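PDB 4BG7: putative transcriptional coactivator P15 from Enterobacteria phage t5, which is a phage homolog of the eukaryotic coactivator PC4, is implicated in recombination-dependent DNA replication and probably binds DNA. Local coordinates for the interface of chains A and B. Numbering follows the deposited sequence. Chains: chain A/B, Putative transcriptional coactivator P15.

Contact 1: the interface of chains A and B. Residues chain A 4-5, 7, 63; chain B 21, 28, 45.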
# COMPACT_ATOMS: atom_id res chain seq x y z
N GLN A 4 -0.65 -12.34 -9.10
CA GLN A 4 0.38 -12.89 -8.19
C GLN A 4 1.04 -11.79 -7.32
O GLN A 4 0.97 -10.65 -7.70
CB GLN A 4 1.48 -13.51 -9.05
CG GLN A 4 2.44 -12.49 -9.61
CD GLN A 4 3.18 -12.93 -10.84
OE1 GLN A 4 2.58 -13.44 -11.79
NE2 GLN A 4 4.49 -12.70 -10.86
N VAL A 5 1.72 -12.16 -6.22
CA VAL A 5 2.55 -11.23 -5.43
C VAL A 5 4.05 -11.38 -5.79
O VAL A 5 4.57 -12.49 -6.00
CB VAL A 5 2.34 -11.38 -3.89
CG1 VAL A 5 3.41 -10.60 -3.07
CG2 VAL A 5 0.93 -10.95 -3.48
N GLN A 7 8.04 -10.53 -4.73
CA GLN A 7 8.83 -10.36 -3.49
C GLN A 7 10.05 -9.50 -3.74
O GLN A 7 10.83 -9.20 -2.82
CB GLN A 7 9.10 -11.72 -2.82
CG GLN A 7 7.79 -12.40 -2.35
CD GLN A 7 8.01 -13.82 -1.78
OE1 GLN A 7 7.62 -14.81 -2.38
NE2 GLN A 7 8.68 -13.90 -0.66
N PHE A 63 1.75 -6.26 -5.70
CA PHE A 63 0.67 -7.18 -5.96
C PHE A 63 -0.22 -6.61 -7.06
O PHE A 63 -0.05 -5.47 -7.46
CB PHE A 63 -0.07 -7.55 -4.66
CG PHE A 63 -0.86 -6.43 -4.07
CD1 PHE A 63 -0.22 -5.43 -3.37
CD2 PHE A 63 -2.23 -6.43 -4.12
CE1 PHE A 63 -0.91 -4.39 -2.76
CE2 PHE A 63 -2.95 -5.39 -3.53
CZ PHE A 63 -2.28 -4.35 -2.86
N TRP B 21 -6.21 -8.87 -1.17
CA TRP B 21 -6.01 -9.75 -2.28
C TRP B 21 -5.65 -11.10 -1.75
O TRP B 21 -5.00 -11.20 -0.71
CB TRP B 21 -4.89 -9.20 -3.12
CG TRP B 21 -4.45 -10.12 -4.21
CD1 TRP B 21 -4.88 -10.10 -5.53
CD2 TRP B 21 -3.55 -11.23 -4.12
NE1 TRP B 21 -4.27 -11.09 -6.24
CE2 TRP B 21 -3.46 -11.80 -5.46
CE3 TRP B 21 -2.81 -11.80 -3.10
CZ2 TRP B 21 -2.66 -12.87 -5.74
CZ3 TRP B 21 -2.00 -12.88 -3.41
CH2 TRP B 21 -1.94 -13.41 -4.70
N VAL B 28 -2.62 -10.71 0.90
CA VAL B 28 -2.07 -9.40 1.19
C VAL B 28 -3.08 -8.75 2.13
O VAL B 28 -4.27 -8.67 1.78
CB VAL B 28 -1.82 -8.52 -0.04
CG1 VAL B 28 -1.48 -7.11 0.44
CG2 VAL B 28 -0.76 -9.17 -0.98
N TYR B 45 2.34 -9.11 2.74
CA TYR B 45 2.13 -10.48 2.25
C TYR B 45 2.23 -11.51 3.38
O TYR B 45 3.26 -11.61 4.11
CB TYR B 45 3.17 -10.72 1.23
CG TYR B 45 3.10 -11.94 0.38
CD1 TYR B 45 1.90 -12.40 -0.15
CD2 TYR B 45 4.29 -12.59 0.01
CE1 TYR B 45 1.87 -13.51 -0.98
CE2 TYR B 45 4.28 -13.69 -0.84
CZ TYR B 45 3.07 -14.15 -1.32
OH TYR B 45 3.07 -15.23 -2.17
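A:Val5 and B:Tyr45 meet because both first torsions throw a branch away from the backbone nitrogen: CG1 of the valine (chi1 169°) and CG of the tyrosine (chi1 -170°) each lie opposite their own N and beside their carbonyl carbon. The valine and the phenol run antiparallel, and methyl CG1 of A:Val5 settles over the middle of the B:Tyr45 ring, 3.6 Å from its centroid, in a CH-pi contact. The other methyl, CG2, turns toward a different pair of residues. It touches CG2 of B:Val28 at 3.5 Å and also reaches CZ3, on the six-membered ring of the B:Trp21 indole. One branched side chain from the N-terminal segment of chain A is thus wedged among groups from three successive strands of chain B, 21-23, 26-34 and 39-48. The backbone of A:Gln4 passes just beyond the indole rim, above its plane on the same side as the valine methyl, with CA 3.9 Å from CZ2 of B:Trp21. Beside B:Val28 and B:Trp21, strand 59-64 of chain A contributes A:Phe63, which has CG1 of B:Val28 over the centre of one ring face and brings CD2 to 4.0 Å from CB of B:Trp21. At the opposite margin the extended A:Gln7 runs roughly perpendicular to the tyrosine, its amide plane inclined 63° to the ring, and carbon CD of A:Gln7 stands 3.8 Å from CE2 of B:Tyr45.

Contact 2: the interface of chains A and B. Residues chain A 3, 63-64, 69, 72; chain B 20-21, 28.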
# COMPACT_ATOMS: atom_id res chain seq x y z
N GLU A 3 -1.84 -12.79 -12.19
CA GLU A 3 -2.41 -12.50 -10.80
C GLU A 3 -1.55 -13.13 -9.70
O GLU A 3 -1.71 -14.32 -9.38
CB GLU A 3 -3.86 -13.05 -10.62
CG GLU A 3 -5.04 -12.26 -11.17
CD GLU A 3 -5.41 -11.02 -10.35
OE1 GLU A 3 -5.27 -10.98 -9.10
OE2 GLU A 3 -5.84 -10.05 -10.98
N PHE A 63 1.75 -6.26 -5.70
CA PHE A 63 0.67 -7.18 -5.96
C PHE A 63 -0.22 -6.61 -7.06
O PHE A 63 -0.05 -5.47 -7.46
CB PHE A 63 -0.07 -7.55 -4.66
CG PHE A 63 -0.86 -6.43 -4.07
CD1 PHE A 63 -0.22 -5.43 -3.37
CD2 PHE A 63 -2.23 -6.43 -4.12
CE1 PHE A 63 -0.91 -4.39 -2.76
CE2 PHE A 63 -2.95 -5.39 -3.53
CZ PHE A 63 -2.28 -4.35 -2.86
N PRO A 64 -1.18 -7.38 -7.56
CA PRO A 64 -1.82 -6.83 -8.76
C PRO A 64 -2.56 -5.49 -8.63
O PRO A 64 -3.18 -5.16 -7.61
CB PRO A 64 -2.81 -7.93 -9.19
CG PRO A 64 -2.39 -9.15 -8.49
CD PRO A 64 -1.58 -8.75 -7.29
N THR A 69 -8.49 -4.92 -6.98
CA THR A 69 -7.57 -4.69 -5.87
C THR A 69 -7.57 -3.22 -5.44
O THR A 69 -7.49 -2.91 -4.23
CB THR A 69 -6.13 -5.19 -6.15
OG1 THR A 69 -5.62 -4.46 -7.26
CG2 THR A 69 -6.11 -6.68 -6.44
N GLN A 72 -10.81 -2.61 -3.64
CA GLN A 72 -10.76 -3.21 -2.28
C GLN A 72 -9.86 -2.40 -1.34
O GLN A 72 -10.13 -2.25 -0.17
CB GLN A 72 -10.27 -4.61 -2.37
CG GLN A 72 -10.17 -5.37 -1.05
CD GLN A 72 -11.50 -5.50 -0.31
OE1 GLN A 72 -12.56 -5.29 -0.90
NE2 GLN A 72 -11.45 -5.91 0.98
N LEU B 20 -6.78 -7.67 1.19
CA LEU B 20 -6.75 -6.83 -0.06
C LEU B 20 -6.75 -7.68 -1.31
O LEU B 20 -7.17 -7.24 -2.41
CB LEU B 20 -5.52 -5.93 -0.10
CG LEU B 20 -5.38 -4.91 1.02
CD1 LEU B 20 -4.20 -3.99 0.78
CD2 LEU B 20 -6.71 -4.12 1.09
N TRP B 21 -6.21 -8.87 -1.17
CA TRP B 21 -6.01 -9.75 -2.28
C TRP B 21 -5.65 -11.10 -1.75
O TRP B 21 -5.00 -11.20 -0.71
CB TRP B 21 -4.89 -9.20 -3.12
CG TRP B 21 -4.45 -10.12 -4.21
CD1 TRP B 21 -4.88 -10.10 -5.53
CD2 TRP B 21 -3.55 -11.23 -4.12
NE1 TRP B 21 -4.27 -11.09 -6.24
CE2 TRP B 21 -3.46 -11.80 -5.46
CE3 TRP B 21 -2.81 -11.80 -3.10
CZ2 TRP B 21 -2.66 -12.87 -5.74
CZ3 TRP B 21 -2.00 -12.88 -3.41
CH2 TRP B 21 -1.94 -13.41 -4.70
N VAL B 28 -2.62 -10.71 0.90
CA VAL B 28 -2.07 -9.40 1.19
C VAL B 28 -3.08 -8.75 2.13
O VAL B 28 -4.27 -8.67 1.78
CB VAL B 28 -1.82 -8.52 -0.04
CG1 VAL B 28 -1.48 -7.11 0.44
CG2 VAL B 28 -0.76 -9.17 -0.98
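B:Trp21 donates its indole N-H to the carboxylate of A:Glu3, with NE1 and OE1 3.0 Å apart and an angle of 156° at the hydrogen. The acceptor oxygen lies in the ring plane, at the edge of the indole, and the carboxylate, turned only 19°, almost continues that plane. A bend at chi2 (-75°) folds the glutamate chain and directs its acid group to the pyrrole edge. One face of the same five-membered ring receives A:Pro64, whose CD sits toward the rim, 4.0 Å from the ring centroid, while CG comes to 3.5 Å from NE1 of B:Trp21. Methyl CG2 of A:Thr69 packs 3.7 Å from CD1 of B:Trp21, the threonine and indole running parallel. Farther along, CG of A:Gln72 rests 3.8 Å from CA of B:Leu20, and CD1 of that leucine approaches CZ of A:Phe63 at 4.1 Å. In the second shell, OG1 of A:Thr69 donates to the carbonyl O of A:Pro64 at 2.6 Å, from above the carbonyl plane. This bond ties the start of helix 67-83 to the end of strand 59-64 and would help keep the threonine methyl in register with the proline. The patch holds the indole of one subunit at its N-H edge and along one face, using the partner's N-terminal segment, strand end and helix, and probably contributes to a dimer of the kind known for the PC4 family.

Contact 1 and contact 2 are neighbouring parts of one interface, with the centres of their C-alpha atoms about 6 Å apart. They share A:Phe63, B:Trp21 and B:Val28, and the tryptophan spans them: its six-membered ring serves contact 1 and its pyrrole side contact 2. From chain A, both draw on the N-terminal segment and strand 59-64, while helix 67-83 enters at contact 2. The interface is two-fold symmetric, so the strand and helix contacts recur with the chains exchanged, whereas the N-terminal residues are modelled in chain A but not in chain B. That segment probably acts as an arm reinforcing the subunit pairing, in keeping with the dimeric PC4 family.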